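Local coordinates for chorismate mutase (Helicobacter pylori, PDB 6AL9), which probably catalyses the rearrangement of chorismate to prephenate as a dimeric, all-helical enzyme of the type II (AroQ) chorismate mutase family, at residues 28-33 and 81-86; 44-49 and 85-90; 54-59 and 71-76. All blocks are in the same frame, centred on the assembly; numbering follows the deposited sequence.

Interaction 1. Residues 28-33 and 81-86; sequences DKRLEI and KISRKF. With PHB (p-hydroxybenzoic acid), chain E.
Phe86 CG lies anti to the backbone N (chi1 168°) on a side chain that points at helix 9-41, while Leu31 CG lies anti to its own carbonyl carbon on a side chain that leaves its helix past, rather than at, the other one. The two side chains cross obliquely, and Leu31 CB sits over one face of the phenyl ring in a CH-pi contact, 4.2 Å from the Phe86 ring centroid. The ring also comes close to the backbone of the other helix, with Phe86 CE2 beside the carbonyl O of Leu31. From the same leucine, the CD2 branch turns to the helix surface one turn earlier, lying 4.2 Å from Ile82 CG2 and 4.0 Å from Ser83 CA. This pairs two helices of the all-helical chorismate mutase fold beside the p-hydroxybenzoic acid pocket, which holds Arg30 and Ser83. No hydrogen bond joins the two segments directly; their polar link is the ligand carboxylate. The Arg30 chain is extended from CG to NE, and Arg30 NH2 donates to ligand O1' at 2.8 Å in a bent bond (138°). Ser83 OG lies at the guanidinium edge, in its plane, and donates to the other carboxylate oxygen, O2', at 3.2 Å. The guanidinium is held both by the ligand and by a salt bridge from NE to Asp20 of the second subunit, consistent with fixing the side chain's placement. The axes of 28-33 and 81-86, on helix 9-41 and helix 69-93, come within 10.1 Å and are inclined at 42°, with Leu19 and Ile71 of the second subunit packing on Arg30 and Ile82.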
loop_
_atom_site.group_PDB
_atom_site.type_symbol
_atom_site.label_atom_id
_atom_site.label_comp_id
_atom_site.label_asym_id
_atom_site.label_seq_id
_atom_site.Cartn_x
_atom_site.Cartn_y
_atom_site.Cartn_z
ATOM N N ASP B 28 2.947 6.291 -5.931
ATOM C CA ASP B 28 3.250 7.552 -6.564
ATOM C C ASP B 28 2.476 7.747 -7.874
ATOM O O ASP B 28 1.930 8.816 -8.127
ATOM C CB ASP B 28 4.762 7.646 -6.797
ATOM C CG ASP B 28 5.248 9.087 -6.914
ATOM O OD1 ASP B 28 4.816 9.928 -6.100
ATOM O OD2 ASP B 28 6.077 9.367 -7.806
ATOM N N LYS B 29 2.428 6.707 -8.702
ATOM C CA LYS B 29 1.685 6.752 -9.979
ATOM C C LYS B 29 0.203 6.882 -9.723
ATOM O O LYS B 29 -0.512 7.504 -10.503
ATOM C CB LYS B 29 1.915 5.477 -10.801
ATOM C CG LYS B 29 3.190 5.451 -11.631
ATOM C CD LYS B 29 3.997 4.155 -11.453
ATOM C CE LYS B 29 4.848 3.815 -12.673
ATOM N NZ LYS B 29 4.007 3.262 -13.779
ATOM N N ARG B 30 -0.261 6.286 -8.624
ATOM C CA ARG B 30 -1.688 6.319 -8.291
ATOM C C ARG B 30 -2.112 7.697 -7.838
ATOM O O ARG B 30 -3.251 8.121 -8.054
ATOM C CB ARG B 30 -2.052 5.259 -7.243
ATOM C CG ARG B 30 -3.542 5.007 -7.106
ATOM C CD ARG B 30 -3.826 4.221 -5.826
ATOM N NE ARG B 30 -5.093 3.500 -5.851
ATOM C CZ ARG B 30 -6.282 4.073 -5.689
ATOM N NH1 ARG B 30 -6.378 5.380 -5.439
ATOM N NH2 ARG B 30 -7.387 3.341 -5.733
ATOM N N LEU B 31 -1.187 8.423 -7.237
ATOM C CA LEU B 31 -1.445 9.819 -6.939
ATOM C C LEU B 31 -1.417 10.712 -8.182
ATOM O O LEU B 31 -2.128 11.697 -8.250
ATOM C CB LEU B 31 -0.422 10.311 -5.913
ATOM C CG LEU B 31 -0.517 9.629 -4.566
ATOM C CD1 LEU B 31 0.327 10.418 -3.574
ATOM C CD2 LEU B 31 -1.995 9.539 -4.146
ATOM N N GLU B 32 -0.588 10.388 -9.166
ATOM C CA GLU B 32 -0.564 11.177 -10.403
ATOM C C GLU B 32 -1.892 11.037 -11.156
ATOM O O GLU B 32 -2.445 12.020 -11.664
ATOM C CB GLU B 32 0.633 10.783 -11.274
ATOM C CG GLU B 32 0.519 11.171 -12.746
ATOM C CD GLU B 32 0.737 12.654 -13.049
ATOM O OE1 GLU B 32 1.137 13.426 -12.128
ATOM O OE2 GLU B 32 0.503 13.036 -14.238
ATOM N N ILE B 33 -2.415 9.813 -11.196
ATOM C CA ILE B 33 -3.737 9.573 -11.769
ATOM C C ILE B 33 -4.830 10.267 -10.989
ATOM O O ILE B 33 -5.737 10.830 -11.568
ATOM C CB ILE B 33 -4.076 8.073 -11.890
ATOM C CG1 ILE B 33 -3.132 7.405 -12.871
ATOM C CG2 ILE B 33 -5.495 7.887 -12.431
ATOM C CD1 ILE B 33 -3.201 5.909 -12.821
ATOM N N LYS B 81 -7.623 7.443 2.065
ATOM C CA LYS B 81 -7.250 8.648 2.842
ATOM C C LYS B 81 -6.096 9.415 2.223
ATOM O O LYS B 81 -6.188 10.618 2.055
ATOM C CB LYS B 81 -6.906 8.328 4.302
ATOM C CG LYS B 81 -8.152 8.103 5.135
ATOM C CD LYS B 81 -7.874 8.022 6.625
ATOM C CE LYS B 81 -9.105 7.513 7.382
ATOM N NZ LYS B 81 -8.715 6.609 8.511
ATOM N N ILE B 82 -5.009 8.721 1.911
ATOM C CA ILE B 82 -3.888 9.378 1.292
ATOM C C ILE B 82 -4.286 10.056 -0.027
ATOM O O ILE B 82 -3.982 11.214 -0.257
ATOM C CB ILE B 82 -2.771 8.394 0.989
ATOM C CG1 ILE B 82 -2.023 8.022 2.269
ATOM C CG2 ILE B 82 -1.798 9.010 -0.014
ATOM C CD1 ILE B 82 -1.134 6.816 2.061
ATOM N N SER B 83 -4.967 9.312 -0.880
ATOM C CA SER B 83 -5.449 9.828 -2.166
ATOM C C SER B 83 -6.417 11.015 -2.054
ATOM O O SER B 83 -6.303 11.982 -2.816
ATOM C CB SER B 83 -6.090 8.686 -2.959
ATOM O OG SER B 83 -6.523 9.122 -4.235
ATOM N N ARG B 84 -7.353 10.930 -1.110
ATOM C CA ARG B 84 -8.353 11.980 -0.868
ATOM C C ARG B 84 -7.716 13.283 -0.403
ATOM O O ARG B 84 -7.979 14.346 -0.969
ATOM C CB ARG B 84 -9.348 11.543 0.215
ATOM C CG ARG B 84 -10.787 11.464 -0.223
ATOM C CD ARG B 84 -11.704 11.133 0.949
ATOM N NE ARG B 84 -11.867 9.694 1.050
ATOM C CZ ARG B 84 -11.618 8.967 2.143
ATOM N NH1 ARG B 84 -11.214 9.550 3.273
ATOM N NH2 ARG B 84 -11.781 7.645 2.112
ATOM N N LYS B 85 -6.918 13.205 0.658
ATOM C CA LYS B 85 -6.190 14.370 1.167
ATOM C C LYS B 85 -5.305 15.007 0.077
ATOM O O LYS B 85 -5.238 16.231 -0.052
ATOM C CB LYS B 85 -5.334 13.982 2.377
ATOM C CG LYS B 85 -6.068 14.081 3.723
ATOM C CD LYS B 85 -5.660 13.019 4.746
ATOM C CE LYS B 85 -4.136 12.864 4.834
ATOM N NZ LYS B 85 -3.601 12.441 6.166
ATOM N N PHE B 86 -4.627 14.168 -0.698
ATOM C CA PHE B 86 -3.737 14.657 -1.733
ATOM C C PHE B 86 -4.510 15.487 -2.775
ATOM O O PHE B 86 -4.090 16.602 -3.132
ATOM C CB PHE B 86 -3.003 13.486 -2.385
ATOM C CG PHE B 86 -2.289 13.852 -3.649
ATOM C CD1 PHE B 86 -1.182 14.675 -3.613
ATOM C CD2 PHE B 86 -2.728 13.369 -4.871
ATOM C CE1 PHE B 86 -0.530 15.015 -4.778
ATOM C CE2 PHE B 86 -2.072 13.702 -6.038
ATOM C CZ PHE B 86 -0.976 14.519 -5.993
HETATM C "C1'" PHB E . -9.101 6.642 -5.924
HETATM O "O1'" PHB E . -9.173 5.417 -6.155
HETATM O "O2'" PHB E . -8.155 7.338 -6.362
HETATM C C1 PHB E . -10.185 7.278 -5.099
HETATM C C2 PHB E . -9.949 8.445 -4.362
HETATM C C3 PHB E . -10.970 9.020 -3.604
HETATM C C4 PHB E . -12.230 8.425 -3.586
HETATM C C5 PHB E . -12.466 7.264 -4.325
HETATM C C6 PHB E . -11.447 6.691 -5.079
HETATM O O4 PHB E . -13.238 8.962 -2.848
#

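Interaction 2. Residues 44-49 and 85-90; sequences SPIYCP and KFQENA. With PHB (p-hydroxybenzoic acid), chain E; PYR (pyruvic acid), chain D.
The pocket for p-hydroxybenzoic acid and pyruvate is lined here by Ile46, from the loop between helix 9-41 and helix 49-61, and by Gln87 of helix 69-93, while the neighbouring Glu88 grips the loop without being one of the pocket residues. Ile46 CG2 lies anti to the backbone N and rests on the Gln87 amide, 3.2 Å from Gln87 OE1. The Ile46 and Glu88 side chains run past each other in opposite directions, Ile46 CG1 lying 3.3 Å from Glu88 OE2. Glu88 is bent at chi2 (-71°), and its OE2 accepts a hydrogen bond from Ile46 N at 3.3 Å; the donor approaches on the syn side, 33° out of the carboxylate plane. In this all-helical chorismate mutase fold the loop between helix 9-41 and helix 49-61 thus lines the ligand site. Cys48, the N-cap residue of helix 49-61, donates its backbone N to the phenolic O4 of p-hydroxybenzoic acid at 2.8 Å in a nearly straight bond (167°), and Glu52 adds a further bond to that ligand. The pyruvate is hydrogen-bonded by Arg13 of the second subunit. Gln87 uses the two ends of its amide differently: OE1 lies near the aromatic carbon C2 of p-hydroxybenzoic acid, whereas NE2 donates to pyruvate O3 at 3.1 Å.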
loop_
_atom_site.group_PDB
_atom_site.type_symbol
_atom_site.label_atom_id
_atom_site.label_comp_id
_atom_site.label_asym_id
_atom_site.label_seq_id
_atom_site.Cartn_x
_atom_site.Cartn_y
_atom_site.Cartn_z
ATOM N N SER B 44 -16.683 19.706 -4.672
ATOM C CA SER B 44 -16.477 20.449 -3.434
ATOM C C SER B 44 -15.711 19.578 -2.439
ATOM O O SER B 44 -14.637 19.981 -1.982
ATOM C CB SER B 44 -17.802 20.949 -2.856
ATOM O OG SER B 44 -18.455 21.824 -3.759
ATOM N N PRO B 45 -16.256 18.380 -2.112
ATOM C CA PRO B 45 -15.513 17.220 -1.621
ATOM C C PRO B 45 -15.173 16.172 -2.705
ATOM O O PRO B 45 -15.827 16.082 -3.738
ATOM C CB PRO B 45 -16.466 16.632 -0.573
ATOM C CG PRO B 45 -17.810 16.921 -1.129
ATOM C CD PRO B 45 -17.702 18.237 -1.848
ATOM N N ILE B 46 -14.149 15.374 -2.420
ATOM C CA ILE B 46 -13.552 14.433 -3.366
ATOM C C ILE B 46 -14.081 13.044 -3.043
ATOM O O ILE B 46 -13.933 12.100 -3.826
ATOM C CB ILE B 46 -12.011 14.429 -3.203
ATOM C CG1 ILE B 46 -11.429 15.785 -3.589
ATOM C CG2 ILE B 46 -11.369 13.328 -4.018
ATOM C CD1 ILE B 46 -11.678 16.168 -5.031
ATOM N N TYR B 47 -14.709 12.918 -1.877
ATOM C CA TYR B 47 -15.146 11.619 -1.374
ATOM C C TYR B 47 -16.196 11.016 -2.312
ATOM O O TYR B 47 -17.304 11.547 -2.421
ATOM C CB TYR B 47 -15.715 11.801 0.035
ATOM C CG TYR B 47 -16.032 10.532 0.816
ATOM C CD1 TYR B 47 -15.245 9.389 0.725
ATOM C CD2 TYR B 47 -17.098 10.515 1.701
ATOM C CE1 TYR B 47 -15.539 8.266 1.471
ATOM C CE2 TYR B 47 -17.393 9.400 2.458
ATOM C CZ TYR B 47 -16.624 8.280 2.337
ATOM O OH TYR B 47 -16.942 7.170 3.097
ATOM N N CYS B 48 -15.822 9.931 -3.004
ATOM C CA CYS B 48 -16.791 9.091 -3.722
ATOM C C CYS B 48 -16.860 7.674 -3.112
ATOM O O CYS B 48 -16.194 6.740 -3.579
ATOM C CB CYS B 48 -16.512 9.034 -5.233
ATOM S SG CYS B 48 -17.888 8.274 -6.138
ATOM N N PRO B 49 -17.676 7.521 -2.060
ATOM C CA PRO B 49 -17.844 6.242 -1.378
ATOM C C PRO B 49 -18.298 5.053 -2.261
ATOM O O PRO B 49 -17.772 3.938 -2.093
ATOM C CB PRO B 49 -18.842 6.545 -0.262
ATOM C CG PRO B 49 -19.342 7.918 -0.503
ATOM C CD PRO B 49 -18.333 8.620 -1.343
ATOM N N LYS B 85 -6.918 13.205 0.658
ATOM C CA LYS B 85 -6.190 14.370 1.167
ATOM C C LYS B 85 -5.305 15.007 0.077
ATOM O O LYS B 85 -5.238 16.231 -0.052
ATOM C CB LYS B 85 -5.334 13.982 2.377
ATOM C CG LYS B 85 -6.068 14.081 3.723
ATOM C CD LYS B 85 -5.660 13.019 4.746
ATOM C CE LYS B 85 -4.136 12.864 4.834
ATOM N NZ LYS B 85 -3.601 12.441 6.166
ATOM N N PHE B 86 -4.627 14.168 -0.698
ATOM C CA PHE B 86 -3.737 14.657 -1.733
ATOM C C PHE B 86 -4.510 15.487 -2.775
ATOM O O PHE B 86 -4.090 16.602 -3.132
ATOM C CB PHE B 86 -3.003 13.486 -2.385
ATOM C CG PHE B 86 -2.289 13.852 -3.649
ATOM C CD1 PHE B 86 -1.182 14.675 -3.613
ATOM C CD2 PHE B 86 -2.728 13.369 -4.871
ATOM C CE1 PHE B 86 -0.530 15.015 -4.778
ATOM C CE2 PHE B 86 -2.072 13.702 -6.038
ATOM C CZ PHE B 86 -0.976 14.519 -5.993
ATOM N N GLN B 87 -5.643 14.941 -3.232
ATOM C CA GLN B 87 -6.513 15.592 -4.215
ATOM C C GLN B 87 -7.055 16.933 -3.697
ATOM O O GLN B 87 -7.061 17.940 -4.424
ATOM C CB GLN B 87 -7.688 14.681 -4.579
ATOM C CG GLN B 87 -7.356 13.575 -5.561
ATOM C CD GLN B 87 -8.515 12.603 -5.767
ATOM O OE1 GLN B 87 -8.774 11.752 -4.930
ATOM N NE2 GLN B 87 -9.191 12.716 -6.886
ATOM N N GLU B 88 -7.506 16.923 -2.445
ATOM C CA GLU B 88 -7.963 18.137 -1.758
ATOM C C GLU B 88 -6.894 19.201 -1.765
ATOM O O GLU B 88 -7.161 20.338 -2.132
ATOM C CB GLU B 88 -8.341 17.846 -0.297
ATOM C CG GLU B 88 -9.458 16.825 -0.118
ATOM C CD GLU B 88 -10.838 17.330 -0.529
ATOM O OE1 GLU B 88 -10.978 18.495 -0.964
ATOM O OE2 GLU B 88 -11.797 16.539 -0.436
ATOM N N ASN B 89 -5.690 18.838 -1.335
ATOM C CA ASN B 89 -4.606 19.791 -1.249
ATOM C C ASN B 89 -4.232 20.287 -2.606
ATOM O O ASN B 89 -4.079 21.464 -2.779
ATOM C CB ASN B 89 -3.401 19.193 -0.567
ATOM C CG ASN B 89 -3.649 18.936 0.899
ATOM O OD1 ASN B 89 -4.170 19.795 1.625
ATOM N ND2 ASN B 89 -3.283 17.749 1.347
ATOM N N ALA B 90 -4.139 19.403 -3.584
ATOM C CA ALA B 90 -3.910 19.832 -4.959
ATOM C C ALA B 90 -4.919 20.894 -5.412
ATOM O O ALA B 90 -4.522 21.926 -5.967
ATOM C CB ALA B 90 -3.937 18.639 -5.902
HETATM C "C1'" PHB E . -9.101 6.642 -5.924
HETATM O "O1'" PHB E . -9.173 5.417 -6.155
HETATM O "O2'" PHB E . -8.155 7.338 -6.362
HETATM C C1 PHB E . -10.185 7.278 -5.099
HETATM C C2 PHB E . -9.949 8.445 -4.362
HETATM C C3 PHB E . -10.970 9.020 -3.604
HETATM C C4 PHB E . -12.230 8.425 -3.586
HETATM C C5 PHB E . -12.466 7.264 -4.325
HETATM C C6 PHB E . -11.447 6.691 -5.079
HETATM O O4 PHB E . -13.238 8.962 -2.848
HETATM C C PYR D . -12.489 8.955 -8.191
HETATM O O PYR D . -13.662 9.195 -7.817
HETATM O OXT PYR D . -12.278 8.083 -9.069
HETATM C CA PYR D . -11.381 9.718 -7.583
HETATM O O3 PYR D . -11.614 10.756 -6.974
HETATM C CB PYR D . -9.967 9.230 -7.714
#

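Interaction 3. Residues 54-59 and 71-76; sequences EILKRL and ILTGFY
Leu59 lays its CD1 methyl against the Tyr76 ring, 3.5 Å from Tyr76 CE2, and the same methyl also lies near CZ and OH of that residue. The two side chains cross at about a right angle. Leu56, one helical turn earlier, reaches the opposing helix with its CD2 branch. Its CG is anti to the carbonyl carbon (chi1 -80°), and CD2 settles over the backbone of helix 69-93, 3.7 Å from Leu72 O. Side-chain carbons gather round the same methyl: Leu72 CB and Tyr76 CB each lie 4.0 Å from Leu56 CD2. Leu72 answers from the other helix, its CD1 methyl meeting Leu59 CB at 4.3 Å and the carbonyl O of Leu59 at 3.9 Å. No hydrogen bond crosses between the segments; the seam is apolar, with Thr73 at its margin, where OG1 is bonded to Gly69 O within its own helix. The hydroxyl of Tyr76 has a weak hydrogen bond to Asp20 of the second subunit. On the 54-59 segment, Ile55 separately touches p-hydroxybenzoic acid and belongs to its pocket. The contact is a near-antiparallel helix pair of the chorismate mutase fold: segments 54-59 and 71-76, on helix 49-61 and helix 69-93, run in largely opposite directions, with 143° between their axes and a closest approach of 10.4 Å, and a short connection joins the two helices. Ser24 of the second subunit packs on both Leu59 and Tyr76.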
loop_
_atom_site.group_PDB
_atom_site.type_symbol
_atom_site.label_atom_id
_atom_site.label_comp_id
_atom_site.label_asym_id
_atom_site.label_seq_id
_atom_site.Cartn_x
_atom_site.Cartn_y
_atom_site.Cartn_z
ATOM N N GLU B 54 -16.866 -0.175 -4.653
ATOM C CA GLU B 54 -16.648 -0.927 -5.874
ATOM C C GLU B 54 -15.201 -1.434 -6.041
ATOM O O GLU B 54 -14.990 -2.588 -6.412
ATOM C CB GLU B 54 -17.074 -0.091 -7.090
ATOM C CG GLU B 54 -18.587 0.019 -7.233
ATOM C CD GLU B 54 -19.027 1.081 -8.239
ATOM O OE1 GLU B 54 -18.208 1.962 -8.591
ATOM O OE2 GLU B 54 -20.205 1.037 -8.687
ATOM N N ILE B 55 -14.208 -0.591 -5.750
ATOM C CA ILE B 55 -12.805 -1.011 -5.791
ATOM C C ILE B 55 -12.569 -2.203 -4.853
ATOM O O ILE B 55 -12.093 -3.269 -5.285
ATOM C CB ILE B 55 -11.839 0.166 -5.442
ATOM C CG1 ILE B 55 -11.843 1.178 -6.584
ATOM C CG2 ILE B 55 -10.425 -0.340 -5.234
ATOM C CD1 ILE B 55 -11.022 2.437 -6.380
ATOM N N LEU B 56 -12.942 -2.036 -3.581
ATOM C CA LEU B 56 -12.788 -3.110 -2.585
ATOM C C LEU B 56 -13.499 -4.408 -2.992
ATOM O O LEU B 56 -12.916 -5.487 -2.918
ATOM C CB LEU B 56 -13.249 -2.649 -1.194
ATOM C CG LEU B 56 -12.182 -1.811 -0.474
ATOM C CD1 LEU B 56 -12.697 -1.034 0.721
ATOM C CD2 LEU B 56 -11.027 -2.688 -0.023
ATOM N N LYS B 57 -14.751 -4.294 -3.422
ATOM C CA LYS B 57 -15.522 -5.441 -3.863
ATOM C C LYS B 57 -14.766 -6.189 -4.945
ATOM O O LYS B 57 -14.488 -7.395 -4.831
ATOM C CB LYS B 57 -16.888 -4.979 -4.387
ATOM C CG LYS B 57 -18.073 -5.585 -3.652
ATOM C CD LYS B 57 -19.369 -4.813 -3.921
ATOM C CE LYS B 57 -19.353 -3.469 -3.188
ATOM N NZ LYS B 57 -20.450 -2.530 -3.570
ATOM N N ARG B 58 -14.408 -5.468 -6.000
ATOM C CA ARG B 58 -13.728 -6.096 -7.128
ATOM C C ARG B 58 -12.438 -6.797 -6.639
ATOM O O ARG B 58 -12.256 -7.997 -6.874
ATOM C CB ARG B 58 -13.437 -5.063 -8.207
ATOM C CG ARG B 58 -12.704 -5.597 -9.426
ATOM C CD ARG B 58 -12.342 -4.457 -10.388
ATOM N NE ARG B 58 -11.215 -3.635 -9.930
ATOM C CZ ARG B 58 -9.932 -3.996 -9.954
ATOM N NH1 ARG B 58 -9.580 -5.190 -10.395
ATOM N NH2 ARG B 58 -8.992 -3.166 -9.509
ATOM N N LEU B 59 -11.591 -6.066 -5.915
ATOM C CA LEU B 59 -10.329 -6.655 -5.395
ATOM C C LEU B 59 -10.532 -7.860 -4.461
ATOM O O LEU B 59 -9.729 -8.794 -4.467
ATOM C CB LEU B 59 -9.492 -5.601 -4.651
ATOM C CG LEU B 59 -8.979 -4.467 -5.508
ATOM C CD1 LEU B 59 -8.594 -3.294 -4.613
ATOM C CD2 LEU B 59 -7.818 -4.932 -6.376
ATOM N N ILE B 71 -7.898 -7.313 5.475
ATOM C CA ILE B 71 -6.562 -6.799 5.173
ATOM C C ILE B 71 -6.631 -5.755 4.052
ATOM O O ILE B 71 -5.927 -4.756 4.105
ATOM C CB ILE B 71 -5.594 -7.938 4.759
ATOM C CG1 ILE B 71 -5.302 -8.856 5.953
ATOM C CG2 ILE B 71 -4.297 -7.369 4.211
ATOM C CD1 ILE B 71 -4.522 -10.121 5.605
ATOM N N LEU B 72 -7.481 -5.999 3.049
ATOM C CA LEU B 72 -7.715 -5.042 1.957
ATOM C C LEU B 72 -8.387 -3.784 2.477
ATOM O O LEU B 72 -7.986 -2.682 2.099
ATOM C CB LEU B 72 -8.540 -5.654 0.821
ATOM C CG LEU B 72 -7.780 -6.560 -0.162
ATOM C CD1 LEU B 72 -8.695 -7.512 -0.915
ATOM C CD2 LEU B 72 -6.955 -5.749 -1.141
ATOM N N THR B 73 -9.396 -3.955 3.335
ATOM C CA THR B 73 -10.116 -2.833 3.920
ATOM C C THR B 73 -9.144 -1.924 4.677
ATOM O O THR B 73 -9.136 -0.726 4.473
ATOM C CB THR B 73 -11.269 -3.309 4.857
ATOM O OG1 THR B 73 -12.292 -3.970 4.091
ATOM C CG2 THR B 73 -11.901 -2.131 5.588
ATOM N N GLY B 74 -8.279 -2.493 5.503
ATOM C CA GLY B 74 -7.297 -1.691 6.212
ATOM C C GLY B 74 -6.323 -1.031 5.258
ATOM O O GLY B 74 -6.110 0.183 5.302
ATOM N N PHE B 75 -5.716 -1.830 4.398
ATOM C CA PHE B 75 -4.838 -1.275 3.397
ATOM C C PHE B 75 -5.463 -0.072 2.642
ATOM O O PHE B 75 -4.879 1.020 2.566
ATOM C CB PHE B 75 -4.435 -2.357 2.410
ATOM C CG PHE B 75 -3.339 -1.936 1.466
ATOM C CD1 PHE B 75 -2.082 -1.631 1.945
ATOM C CD2 PHE B 75 -3.573 -1.852 0.104
ATOM C CE1 PHE B 75 -1.050 -1.265 1.081
ATOM C CE2 PHE B 75 -2.565 -1.473 -0.762
ATOM C CZ PHE B 75 -1.293 -1.181 -0.277
ATOM N N TYR B 76 -6.645 -0.282 2.067
ATOM C CA TYR B 76 -7.220 0.724 1.190
ATOM C C TYR B 76 -7.853 1.861 1.924
ATOM O O TYR B 76 -7.968 2.922 1.375
ATOM C CB TYR B 76 -8.160 0.120 0.145
ATOM C CG TYR B 76 -7.390 -0.266 -1.102
ATOM C CD1 TYR B 76 -7.041 0.692 -2.046
ATOM C CD2 TYR B 76 -6.932 -1.566 -1.291
ATOM C CE1 TYR B 76 -6.313 0.362 -3.163
ATOM C CE2 TYR B 76 -6.207 -1.901 -2.407
ATOM C CZ TYR B 76 -5.906 -0.929 -3.330
ATOM O OH TYR B 76 -5.175 -1.251 -4.440
#

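From the N terminus, the long helix 9-41 first supplies residues 28-33, and interaction 1 closes the widest loop by bringing them to residues 81-86 of helix 69-93. The loop after helix 9-41 then starts interaction 2, which ends on the same part of helix 69-93, sharing Lys85 and Phe86 with interaction 1. Helix 49-61 and the start of helix 69-93 form interaction 3, whose short loop lies within the spans of both others. Interactions 1 and 2 both touch p-hydroxybenzoic acid; Arg84 packs on Tyr47 between them. Arg30 touches Ile55 and Tyr76, connecting interactions 1 and 3. Helix 69-93 serves all three.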